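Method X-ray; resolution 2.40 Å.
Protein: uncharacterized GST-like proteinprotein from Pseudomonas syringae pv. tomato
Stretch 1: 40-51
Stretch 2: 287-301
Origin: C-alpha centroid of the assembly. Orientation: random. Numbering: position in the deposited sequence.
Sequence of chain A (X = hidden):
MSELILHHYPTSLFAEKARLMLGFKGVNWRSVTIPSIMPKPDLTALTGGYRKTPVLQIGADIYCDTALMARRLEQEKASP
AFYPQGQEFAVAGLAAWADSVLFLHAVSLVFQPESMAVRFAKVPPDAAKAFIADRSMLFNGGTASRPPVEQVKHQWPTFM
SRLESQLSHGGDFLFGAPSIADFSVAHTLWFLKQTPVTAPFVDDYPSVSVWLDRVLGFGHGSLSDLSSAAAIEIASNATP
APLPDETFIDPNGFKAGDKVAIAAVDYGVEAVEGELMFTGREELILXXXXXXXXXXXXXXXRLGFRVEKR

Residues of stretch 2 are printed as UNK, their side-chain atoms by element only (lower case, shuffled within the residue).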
ATOM      1  N   LYS A  40     -35.316  20.928  -0.183  1.00 27.25           N
ATOM      2  CA  LYS A  40     -35.058  19.538  -0.453  1.00 26.40           C
ATOM      3  C   LYS A  40     -36.236  18.744   0.017  1.00 25.71           C
ATOM      4  O   LYS A  40     -36.231  18.192   1.081  1.00 25.60           O
ATOM      5  CB  LYS A  40     -33.804  19.094   0.261  1.00 26.15           C
ATOM      6  CG  LYS A  40     -32.595  19.909  -0.051  1.00 25.84           C
ATOM      7  CD  LYS A  40     -31.469  19.608   0.882  1.00 25.17           C
ATOM      8  CE  LYS A  40     -30.423  20.674   0.832  1.00 26.10           C
ATOM      9  NZ  LYS A  40     -29.081  20.124   0.585  1.00 26.74           N
ATOM     10  N   PRO A  41     -37.263  18.735  -0.802  1.00 25.31           N
ATOM     11  CA  PRO A  41     -38.581  18.220  -0.450  1.00 24.72           C
ATOM     12  C   PRO A  41     -38.645  16.744  -0.125  1.00 23.94           C
ATOM     13  O   PRO A  41     -39.291  16.386   0.820  1.00 23.66           O
ATOM     14  CB  PRO A  41     -39.397  18.526  -1.689  1.00 24.43           C
ATOM     15  CG  PRO A  41     -38.408  18.796  -2.734  1.00 25.15           C
ATOM     16  CD  PRO A  41     -37.277  19.409  -2.094  1.00 25.05           C
ATOM     17  N   ASP A  42     -37.984  15.905  -0.887  1.00 23.35           N
ATOM     18  CA  ASP A  42     -37.910  14.513  -0.534  1.00 22.93           C
ATOM     19  C   ASP A  42     -37.185  14.307   0.781  1.00 22.35           C
ATOM     20  O   ASP A  42     -37.519  13.428   1.528  1.00 22.09           O
ATOM     21  CB  ASP A  42     -37.314  13.678  -1.655  1.00 23.11           C
ATOM     22  CG  ASP A  42     -38.150  13.716  -2.901  1.00 24.44           C
ATOM     23  OD1 ASP A  42     -39.038  14.564  -2.960  1.00 25.04           O
ATOM     24  OD2 ASP A  42     -37.927  12.917  -3.820  1.00 24.32           O
ATOM     25  N   LEU A  43     -36.178  15.103   1.064  1.00 21.43           N
ATOM     26  CA  LEU A  43     -35.539  15.031   2.349  1.00 20.57           C
ATOM     27  C   LEU A  43     -36.397  15.468   3.515  1.00 20.07           C
ATOM     28  O   LEU A  43     -36.525  14.754   4.471  1.00 19.83           O
ATOM     29  CB  LEU A  43     -34.287  15.864   2.300  1.00 20.74           C
ATOM     30  CG  LEU A  43     -33.123  15.601   3.225  1.00 21.77           C
ATOM     31  CD1 LEU A  43     -33.026  16.677   4.205  1.00 22.99           C
ATOM     32  CD2 LEU A  43     -33.191  14.288   3.886  1.00 21.50           C
ATOM     33  N   THR A  44     -37.012  16.630   3.419  1.00 19.48           N
ATOM     34  CA  THR A  44     -37.882  17.129   4.476  1.00 19.02           C
ATOM     35  C   THR A  44     -39.164  16.351   4.623  1.00 18.58           C
ATOM     36  O   THR A  44     -39.822  16.432   5.616  1.00 18.32           O
ATOM     37  CB  THR A  44     -38.213  18.569   4.307  1.00 19.22           C
ATOM     38  OG1 THR A  44     -38.709  18.774   3.002  1.00 20.31           O
ATOM     39  CG2 THR A  44     -36.999  19.393   4.482  1.00 18.19           C
ATOM     40  N   ALA A  45     -39.482  15.575   3.610  1.00 18.13           N
ATOM     41  CA  ALA A  45     -40.584  14.680   3.695  1.00 18.20           C
ATOM     42  C   ALA A  45     -40.356  13.677   4.783  1.00 18.11           C
ATOM     43  O   ALA A  45     -41.270  13.348   5.478  1.00 17.78           O
ATOM     44  CB  ALA A  45     -40.761  13.979   2.411  1.00 17.91           C
ATOM     45  N   LEU A  46     -39.121  13.234   4.950  1.00 17.97           N
ATOM     46  CA  LEU A  46     -38.750  12.440   6.099  1.00 17.96           C
ATOM     47  C   LEU A  46     -38.365  13.192   7.362  1.00 17.60           C
ATOM     48  O   LEU A  46     -38.853  12.911   8.403  1.00 18.06           O
ATOM     49  CB  LEU A  46     -37.627  11.499   5.724  1.00 17.87           C
ATOM     50  CG  LEU A  46     -37.717  10.777   4.400  1.00 18.34           C
ATOM     51  CD1 LEU A  46     -36.389  10.293   4.028  1.00 18.83           C
ATOM     52  CD2 LEU A  46     -38.664   9.658   4.450  1.00 18.49           C
ATOM     53  N   THR A  47     -37.468  14.141   7.270  1.00 17.80           N
ATOM     54  CA  THR A  47     -37.012  14.895   8.421  1.00 17.55           C
ATOM     55  C   THR A  47     -37.993  15.812   9.118  1.00 17.77           C
ATOM     56  O   THR A  47     -37.875  16.037  10.289  1.00 17.07           O
ATOM     57  CB  THR A  47     -35.788  15.684   8.118  1.00 17.78           C
ATOM     58  OG1 THR A  47     -36.104  16.655   7.142  1.00 17.60           O
ATOM     59  CG2 THR A  47     -34.734  14.788   7.589  1.00 17.26           C
ATOM     60  N   GLY A  48     -38.947  16.359   8.401  1.00 17.62           N
ATOM     61  CA  GLY A  48     -39.718  17.438   8.955  1.00 18.45           C
ATOM     62  C   GLY A  48     -39.073  18.785   8.789  1.00 18.78           C
ATOM     63  O   GLY A  48     -39.461  19.741   9.397  1.00 18.82           O
ATOM     64  N   GLY A  49     -38.108  18.867   7.907  1.00 19.12           N
ATOM     65  CA  GLY A  49     -37.397  20.098   7.687  1.00 19.81           C
ATOM     66  C   GLY A  49     -35.996  20.278   8.214  1.00 20.22           C
ATOM     67  O   GLY A  49     -35.367  21.230   7.857  1.00 20.59           O
ATOM     68  N   TYR A  50     -35.477  19.349   8.988  1.00 20.22           N
ATOM     69  CA  TYR A  50     -34.084  19.398   9.311  1.00 20.21           C
ATOM     70  C   TYR A  50     -33.368  19.089   8.027  1.00 20.65           C
ATOM     71  O   TYR A  50     -33.686  18.144   7.355  1.00 20.23           O
ATOM     72  CB  TYR A  50     -33.762  18.341  10.344  1.00 20.11           C
ATOM     73  CG  TYR A  50     -32.326  18.292  10.769  1.00 20.63           C
ATOM     74  CD1 TYR A  50     -31.837  19.174  11.689  1.00 19.67           C
ATOM     75  CD2 TYR A  50     -31.472  17.351  10.264  1.00 21.60           C
ATOM     76  CE1 TYR A  50     -30.564  19.138  12.077  1.00 20.80           C
ATOM     77  CE2 TYR A  50     -30.191  17.303  10.654  1.00 23.15           C
ATOM     78  CZ  TYR A  50     -29.733  18.201  11.568  1.00 23.07           C
ATOM     79  OH  TYR A  50     -28.427  18.158  11.955  1.00 23.39           O
ATOM     80  N   ARG A  51     -32.408  19.907   7.662  1.00 21.04           N
ATOM     81  CA  ARG A  51     -31.727  19.687   6.417  1.00 21.99           C
ATOM     82  C   ARG A  51     -30.239  19.528   6.465  1.00 22.16           C
ATOM     83  O   ARG A  51     -29.603  19.651   5.461  1.00 22.49           O
ATOM     84  CB  ARG A  51     -32.112  20.734   5.401  1.00 22.14           C
ATOM     85  CG  ARG A  51     -33.531  20.639   5.006  1.00 24.11           C
ATOM     86  CD  ARG A  51     -33.797  21.439   3.810  1.00 26.69           C
ATOM     87  NE  ARG A  51     -33.747  22.853   4.096  1.00 28.70           N
ATOM     88  CZ  ARG A  51     -34.791  23.569   4.455  1.00 29.46           C
ATOM     89  NH1 ARG A  51     -35.975  23.015   4.585  1.00 29.37           N
ATOM     90  NH2 ARG A  51     -34.636  24.847   4.684  1.00 29.22           N
ATOM     91  N   UNK A 287     -42.527  12.008  16.737  1.00 25.63           N
ATOM     92  CA  UNK A 287     -43.433  11.396  15.794  1.00 25.95           C
ATOM     93  C   UNK A 287     -44.053  12.475  14.956  1.00 25.78           C
ATOM     94  O   UNK A 287     -44.485  13.452  15.463  1.00 25.94           O
ATOM     95  c   UNK A 287     -44.506  10.604  16.525  1.00 26.13           C
ATOM     96  c   UNK A 287     -46.833   9.744  16.271  1.00 29.05           C
ATOM     97  c   UNK A 287     -45.465   9.849  15.642  1.00 26.85           C
ATOM     98  n   UNK A 287     -47.523   8.511  15.927  1.00 30.91           N
ATOM     99  n   UNK A 287     -49.188   7.282  14.950  1.00 32.14           N
ATOM    100  c   UNK A 287     -48.642   8.447  15.211  1.00 32.37           C
ATOM    101  n   UNK A 287     -49.218   9.537  14.750  1.00 32.36           N
ATOM    102  N   UNK A 288     -44.047  12.303  13.653  1.00 25.83           N
ATOM    103  CA  UNK A 288     -44.717  13.219  12.763  1.00 25.76           C
ATOM    104  C   UNK A 288     -45.322  12.447  11.625  1.00 26.09           C
ATOM    105  O   UNK A 288     -44.886  11.379  11.327  1.00 26.16           O
ATOM    106  n   UNK A 288     -41.403  13.897   8.462  1.00 21.73           N
ATOM    107  c   UNK A 288     -43.758  14.267  12.238  1.00 25.34           C
ATOM    108  c   UNK A 288     -42.514  13.717  11.666  1.00 25.52           C
ATOM    109  c   UNK A 288     -42.147  14.941   8.703  1.00 24.39           C
ATOM    110  n   UNK A 288     -42.287  15.388   9.935  1.00 25.51           N
ATOM    111  n   UNK A 288     -42.733  15.563   7.716  1.00 24.55           N
ATOM    112  c   UNK A 288     -41.675  14.782  11.088  1.00 25.31           C
ATOM    113  N   UNK A 289     -46.339  12.996  10.991  1.00 26.63           N
ATOM    114  CA  UNK A 289     -46.991  12.316   9.894  1.00 27.18           C
ATOM    115  C   UNK A 289     -46.839  13.126   8.631  1.00 27.30           C
ATOM    116  O   UNK A 289     -47.146  14.278   8.619  1.00 27.52           O
ATOM    117  c   UNK A 289     -49.271  11.388   9.199  1.00 29.30           C
ATOM    118  o   UNK A 289     -51.204  10.019   9.100  1.00 32.86           O
ATOM    119  c   UNK A 289     -48.459  12.116  10.236  1.00 27.34           C
ATOM    120  c   UNK A 289     -50.598  10.895   9.734  1.00 32.22           C
ATOM    121  o   UNK A 289     -51.036  11.379  10.789  1.00 33.91           O
ATOM    122  N   UNK A 290     -46.317  12.528   7.581  1.00 27.27           N
ATOM    123  CA  UNK A 290     -46.067  13.271   6.373  1.00 27.36           C
ATOM    124  C   UNK A 290     -46.998  12.832   5.277  1.00 27.39           C
ATOM    125  O   UNK A 290     -47.383  11.699   5.224  1.00 27.43           O
ATOM    126  c   UNK A 290     -44.290  13.994   4.743  1.00 28.36           C
ATOM    127  o   UNK A 290     -44.075  15.193   4.912  1.00 27.89           O
ATOM    128  c   UNK A 290     -44.621  13.124   5.921  1.00 27.48           C
ATOM    129  o   UNK A 290     -44.258  13.477   3.633  1.00 29.33           O
ATOM    130  N   UNK A 291     -47.368  13.753   4.405  1.00 27.19           N
ATOM    131  CA  UNK A 291     -48.355  13.438   3.406  1.00 27.18           C
ATOM    132  C   UNK A 291     -47.905  12.351   2.458  1.00 26.68           C
ATOM    133  O   UNK A 291     -48.661  11.465   2.160  1.00 26.43           O
ATOM    134  c   UNK A 291     -49.805  15.504   3.292  1.00 28.31           C
ATOM    135  c   UNK A 291     -48.718  14.693   2.627  1.00 27.41           C
ATOM    136  o   UNK A 291     -50.558  15.005   4.107  1.00 28.97           O
ATOM    137  n   UNK A 291     -49.892  16.767   2.934  1.00 29.10           N
ATOM    138  N   UNK A 292     -46.700  12.451   1.933  1.00 26.13           N
ATOM    139  CA  UNK A 292     -46.054  11.326   1.284  1.00 25.65           C
ATOM    140  C   UNK A 292     -45.497  10.171   2.087  1.00 25.35           C
ATOM    141  O   UNK A 292     -45.680   9.042   1.729  1.00 25.24           O
ATOM    142  n   UNK A 292     -43.621  13.430  -1.966  1.00 27.88           N
ATOM    143  c   UNK A 292     -44.991  11.806   0.330  1.00 26.04           C
ATOM    144  n   UNK A 292     -41.865  14.615  -1.123  1.00 26.95           N
ATOM    145  c   UNK A 292     -42.372  13.827  -2.042  1.00 26.79           C
ATOM    146  c   UNK A 292     -44.519  13.805  -0.909  1.00 27.28           C
ATOM    147  c   UNK A 292     -45.501  12.741  -0.684  1.00 26.24           C
ATOM    148  n   UNK A 292     -41.645  13.442  -3.044  1.00 26.24           N
ATOM    149  N   UNK A 293     -44.740  10.451   3.130  1.00 25.44           N
ATOM    150  CA  UNK A 293     -44.035   9.396   3.843  1.00 24.99           C
ATOM    151  C   UNK A 293     -44.789   8.698   4.953  1.00 24.74           C
ATOM    152  O   UNK A 293     -44.358   7.688   5.437  1.00 25.03           O
ATOM    153  c   UNK A 293     -42.733   9.894   4.345  1.00 24.99           C
ATOM    154  N   UNK A 294     -45.913   9.229   5.371  1.00 24.26           N
ATOM    155  CA  UNK A 294     -46.661   8.570   6.403  1.00 23.57           C
ATOM    156  C   UNK A 294     -46.150   8.886   7.764  1.00 23.50           C
ATOM    157  O   UNK A 294     -45.567   9.912   7.972  1.00 23.29           O
ATOM    158  N   UNK A 295     -46.394   7.992   8.693  1.00 23.43           N
ATOM    159  CA  UNK A 295     -45.968   8.195  10.047  1.00 22.91           C
ATOM    160  C   UNK A 295     -44.509   7.872  10.176  1.00 23.00           C
ATOM    161  O   UNK A 295     -44.053   6.853   9.714  1.00 22.98           O
ATOM    162  c   UNK A 295     -46.182   7.477  12.349  1.00 22.31           C
ATOM    163  c   UNK A 295     -46.728   7.325  10.991  1.00 22.99           C
ATOM    164  c   UNK A 295     -48.154   7.679  10.971  1.00 22.42           C
ATOM    165  N   UNK A 296     -43.788   8.763  10.827  1.00 22.31           N
ATOM    166  CA  UNK A 296     -42.363   8.676  10.918  1.00 21.60           C
ATOM    167  C   UNK A 296     -41.852   9.072  12.294  1.00 21.68           C
ATOM    168  O   UNK A 296     -42.410   9.916  12.946  1.00 21.41           O
ATOM    169  c   UNK A 296     -41.233   8.784   8.768  1.00 20.99           C
ATOM    170  c   UNK A 296     -41.780   9.569   9.870  1.00 21.83           C
ATOM    171  c   UNK A 296     -40.801  10.469  10.442  1.00 21.84           C
ATOM    172  N   UNK A 297     -40.774   8.448  12.722  1.00 21.15           N
ATOM    173  CA  UNK A 297     -40.130   8.799  13.964  1.00 20.86           C
ATOM    174  C   UNK A 297     -38.803   9.438  13.632  1.00 20.63           C
ATOM    175  O   UNK A 297     -38.045   8.886  12.883  1.00 20.39           O
ATOM    176  n   UNK A 297     -42.251   7.597  15.513  1.00 21.38           N
ATOM    177  c   UNK A 297     -43.031   7.006  16.389  1.00 20.53           C
ATOM    178  c   UNK A 297     -41.025   6.188  16.616  1.00 18.52           C
ATOM    179  n   UNK A 297     -42.309   6.151  17.074  1.00 19.24           N
ATOM    180  c   UNK A 297     -40.980   7.105  15.634  1.00 20.58           C
ATOM    181  c   UNK A 297     -39.845   7.560  14.784  1.00 20.55           C
ATOM    182  N   UNK A 298     -38.532  10.597  14.210  1.00 20.01           N
ATOM    183  CA  UNK A 298     -37.300  11.320  13.990  1.00 18.76           C
ATOM    184  C   UNK A 298     -36.483  11.439  15.265  1.00 18.66           C
ATOM    185  O   UNK A 298     -36.977  11.834  16.277  1.00 18.42           O
ATOM    186  c   UNK A 298     -38.468  12.557  12.280  1.00 17.83           C
ATOM    187  c   UNK A 298     -37.590  12.680  13.424  1.00 18.98           C
ATOM    188  c   UNK A 298     -36.346  13.369  13.012  1.00 17.83           C
ATOM    189  N   UNK A 299     -35.221  11.074  15.193  1.00 18.33           N
ATOM    190  CA  UNK A 299     -34.392  11.000  16.371  1.00 18.59           C
ATOM    191  C   UNK A 299     -33.311  12.052  16.425  1.00 18.29           C
ATOM    192  O   UNK A 299     -32.613  12.266  15.479  1.00 18.30           O
ATOM    193  c   UNK A 299     -35.667   6.593  16.513  1.00 18.75           C
ATOM    194  c   UNK A 299     -35.389   8.220  15.093  1.00 19.67           C
ATOM    195  c   UNK A 299     -34.663   8.506  16.187  1.00 18.86           C
ATOM    196  n   UNK A 299     -36.014   7.032  15.327  1.00 20.09           N
ATOM    197  c   UNK A 299     -33.754   9.636  16.490  1.00 18.22           C
ATOM    198  n   UNK A 299     -34.843   7.458  17.048  1.00 19.54           N
ATOM    199  N   UNK A 300     -33.209  12.702  17.570  1.00 18.09           N
ATOM    200  CA  UNK A 300     -32.262  13.761  17.807  1.00 17.67           C
ATOM    201  C   UNK A 300     -31.528  13.501  19.073  1.00 16.65           C
ATOM    202  O   UNK A 300     -32.068  12.981  19.984  1.00 16.96           O
ATOM    203  c   UNK A 300     -35.735  15.838  15.734  1.00 21.09           C
ATOM    204  c   UNK A 300     -32.963  15.075  18.005  1.00 18.16           C
ATOM    205  c   UNK A 300     -33.707  15.548  16.843  1.00 19.99           C
ATOM    206  c   UNK A 300     -33.081  16.182  15.835  1.00 21.32           C
ATOM    207  c   UNK A 300     -35.103  16.460  14.750  1.00 21.75           C
ATOM    208  c   UNK A 300     -33.777  16.622  14.791  1.00 22.25           C
ATOM    209  c   UNK A 300     -35.053  15.395  16.781  1.00 21.13           C
ATOM    210  N   UNK A 301     -30.287  13.907  19.130  1.00 16.04           N
ATOM    211  CA  UNK A 301     -29.514  13.871  20.357  1.00 15.73           C
ATOM    212  C   UNK A 301     -29.880  14.990  21.302  1.00 15.32           C
ATOM    213  O   UNK A 301     -30.383  15.981  20.875  1.00 14.90           O
ATOM    214  c   UNK A 301     -28.107  14.070  19.848  1.00 16.35           C
ATOM    215  c   UNK A 301     -29.479  14.336  18.000  1.00 15.54           C
ATOM    216  c   UNK A 301     -28.247  14.729  18.612  1.00 15.69           C
TER

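Position 287 carries four carbons and three nitrogens, an unbranched chain ending in a carbon that bears two nitrogens; this is a guanidinium, so Arg 287. It touches nothing on stretch 1.

Position 288 has the same inventory, again a guanidinium at the end of a chain, so Arg 288; its CA-to-CB bond points toward stretch 1. Its NH1 donates to Ala 45 O at 3.0 Å, nearly linearly, and lies 2.7 Å from Leu 46 O. A long, charged donor suits the carbonyl of Ala 45 near the end of the helix. One guanidinium face lies over Gly 48, whose CA is 3.4 Å from NE; a CB there would clash with NE, and the backbone angles of Gly 48 independently call for glycine.

Position 289 has three carbons, the last bearing two oxygens: Glu 289, pointing away and exposed. Position 290 has a carboxylate one carbon shorter, Asp 290. Its CG lies 3.2 Å from Ala 45 O, a contact without a hydrogen bond, since carbonyl and carboxylate oxygens are both acceptors. Its OD1 forms a salt bridge with Arg 288 NH2 at 3.1 Å, while its OD2 accepts from the backbone N of position 293 at 3.1 Å, a reach that suits a short acid at the turn.

Position 291 has two carbons, the second with one oxygen and one nitrogen: Asn 291, exposed and free of stretch 1. Position 292 again ends in a guanidinium, Arg 292. Its NH2 makes a salt bridge with Asp 42 OD1 at 2.8 Å, the acid lying at the guanidinium edge.

Position 293 has a single carbon, Ala 293, whose CB packs 4.1 Å from Leu 46 CD2. Position 294 has no side-chain atoms, Gly 294; its backbone angles would jam a CB against the preceding carbonyl.

Position 295 has one carbon carrying two more, Val 295, out of reach. Position 296 repeats that fork, Val 296, with CG1 3.7 Å from Leu 46 O; beta-branching suits a strand. Position 297 bears a five-membered ring of three carbons and two nitrogens, His 297, pointing away. Position 298 is forked again, Val 298, its CG2 3.9 Å from Leu 46 O. Position 299 has another such five-membered ring, His 299, out of reach.

Position 300 has a six-carbon ring without oxygen, Phe 300; its CE1 lies 4.5 Å from Tyr 50 CD1, which sits at its ring edge. Position 301 closes three carbons onto its own nitrogen: Pro 301, beyond contact.

The contact thus combines two arginines, one binding a helix carbonyl and the other a helix acid, with two small apolar contacts, Ala 293 on Leu 46 and Phe 300 near Tyr 50, while Val 296 and Val 298 cover backbone near the helix end.

Stretch 2 287-301: RREDNRAGVVHVHFP
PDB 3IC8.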